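PDB 1RLH: adenosine monophosphate-protein transferase from Thermoplasma acidophilum, which is of unknown function but probably binds or acts on adenosine or an adenine nucleotide. Local coordinates for residues N28-Y33 and L108-M113. Sequence-based numbering, arbitrary orientation.
Sequences NIIVGY and LNAVKM
Ile30 on the central part of strand 28-33 and Val111 on helix 108-113 mark the closest backbone approach, their CA atoms 7.2 Å apart, as the helix lies over one face of the sheet. Residues of a strand alternate between the two faces of a sheet, so only every second one can meet a helix packed on a given face, and here a single strand side chain, that of Ile30, does the work. Ile30 directs its CB toward the helix, and the extended second torsion (168°) then carries the terminal methyl outward to it. That methyl, Ile30 CD1, is 3.5 Å from Val111 CG2, the two side chains running at a slant to one another. Behind it, Ile30 CG1 lies 3.9 Å from Val111 CG2. With chi1 at 177°, the touching methyl CG2 of Val111 stands anti to its carbonyl carbon, and CG1 stays out of the contact. Ala110 adds a looser touch, with its CB 4.3 Å from Ile30 CD1. Beneath the helix, Ile30 also packs on Phe95 and Ile97 of strand 94-100, while Val111 reaches Ile120 of strand 118-124. Strand 28-34 is hydrogen-bonded between those two strands, which the helix connects, so the contact spans a split beta-alpha-beta unit. Ile29 and Val31, alternating with Ile30, serve the other face of the sheet, where both meet Leu128. With 105 Å² buried in total and only aliphatic carbons in touch, the attraction is hydrophobic and dispersive; it seats the helix on the strand inserted between the two that it links, through shape and burial, without the directionality of polar bonds.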
# COMPACT_ATOMS: atom_id res chain seq x y z
N ASN A 28 -5.54 -6.71 -7.45
CA ASN A 28 -6.11 -5.46 -6.98
C ASN A 28 -5.19 -5.03 -5.85
O ASN A 28 -4.78 -5.85 -5.04
CB ASN A 28 -7.53 -5.66 -6.45
CG ASN A 28 -8.48 -6.14 -7.53
OD1 ASN A 28 -8.64 -7.34 -7.75
ND2 ASN A 28 -9.10 -5.19 -8.21
N ILE A 29 -4.88 -3.74 -5.80
CA ILE A 29 -3.99 -3.24 -4.77
C ILE A 29 -4.65 -2.23 -3.85
O ILE A 29 -5.52 -1.46 -4.27
CB ILE A 29 -2.73 -2.59 -5.41
CG1 ILE A 29 -1.66 -2.36 -4.35
CG2 ILE A 29 -3.10 -1.27 -6.09
CD1 ILE A 29 -0.32 -1.93 -4.96
N ILE A 30 -4.24 -2.26 -2.59
CA ILE A 30 -4.71 -1.32 -1.59
C ILE A 30 -3.46 -0.77 -0.92
O ILE A 30 -2.61 -1.53 -0.45
CB ILE A 30 -5.57 -1.98 -0.50
CG1 ILE A 30 -6.82 -2.63 -1.11
CG2 ILE A 30 -5.98 -0.93 0.54
CD1 ILE A 30 -7.56 -3.54 -0.15
N VAL A 31 -3.32 0.55 -0.91
CA VAL A 31 -2.18 1.19 -0.27
C VAL A 31 -2.76 2.12 0.78
O VAL A 31 -3.66 2.90 0.49
CB VAL A 31 -1.33 2.01 -1.27
CG1 VAL A 31 -0.12 2.59 -0.56
CG2 VAL A 31 -0.88 1.11 -2.44
N GLY A 32 -2.25 2.03 2.00
CA GLY A 32 -2.79 2.89 3.04
C GLY A 32 -1.83 3.24 4.14
O GLY A 32 -0.65 2.89 4.10
N TYR A 33 -2.36 3.95 5.14
CA TYR A 33 -1.61 4.41 6.30
C TYR A 33 -2.26 3.78 7.54
O TYR A 33 -3.45 3.97 7.76
CB TYR A 33 -1.70 5.93 6.39
CG TYR A 33 -1.15 6.52 7.67
CD1 TYR A 33 0.22 6.54 7.92
CD2 TYR A 33 -2.01 7.04 8.64
CE1 TYR A 33 0.73 7.06 9.11
CE2 TYR A 33 -1.51 7.56 9.83
CZ TYR A 33 -0.15 7.57 10.06
OH TYR A 33 0.34 8.08 11.24
N LEU A 108 -13.97 -4.97 -1.82
CA LEU A 108 -14.56 -3.79 -1.19
C LEU A 108 -14.57 -3.92 0.33
O LEU A 108 -14.27 -2.96 1.04
CB LEU A 108 -15.99 -3.58 -1.70
CG LEU A 108 -16.19 -3.34 -3.19
CD1 LEU A 108 -17.68 -3.20 -3.49
CD2 LEU A 108 -15.44 -2.09 -3.63
N ASN A 109 -14.94 -5.10 0.83
CA ASN A 109 -14.98 -5.31 2.27
C ASN A 109 -13.59 -5.25 2.88
O ASN A 109 -13.41 -4.78 4.00
CB ASN A 109 -15.64 -6.65 2.61
CG ASN A 109 -17.15 -6.61 2.45
OD1 ASN A 109 -17.77 -5.55 2.61
ND2 ASN A 109 -17.75 -7.75 2.16
N ALA A 110 -12.59 -5.74 2.15
CA ALA A 110 -11.22 -5.70 2.63
C ALA A 110 -10.83 -4.24 2.85
O ALA A 110 -10.20 -3.89 3.85
CB ALA A 110 -10.29 -6.35 1.61
N VAL A 111 -11.22 -3.38 1.91
CA VAL A 111 -10.92 -1.96 2.01
C VAL A 111 -11.64 -1.34 3.20
O VAL A 111 -11.04 -0.61 3.98
CB VAL A 111 -11.32 -1.20 0.73
CG1 VAL A 111 -11.05 0.29 0.90
CG2 VAL A 111 -10.55 -1.74 -0.46
N LYS A 112 -12.93 -1.64 3.33
CA LYS A 112 -13.72 -1.11 4.44
C LYS A 112 -13.09 -1.50 5.77
O LYS A 112 -13.04 -0.70 6.70
CB LYS A 112 -15.16 -1.65 4.39
CG LYS A 112 -15.99 -1.18 3.21
CD LYS A 112 -17.39 -1.77 3.29
CE LYS A 112 -18.27 -1.31 2.15
NZ LYS A 112 -18.49 0.16 2.18
N MET A 113 -12.62 -2.74 5.86
CA MET A 113 -12.00 -3.21 7.09
C MET A 113 -10.70 -2.47 7.37
O MET A 113 -10.40 -2.16 8.52
CB MET A 113 -11.75 -4.72 7.01
CG MET A 113 -13.03 -5.55 6.96
SD MET A 113 -14.09 -5.28 8.40
CE MET A 113 -15.27 -4.09 7.75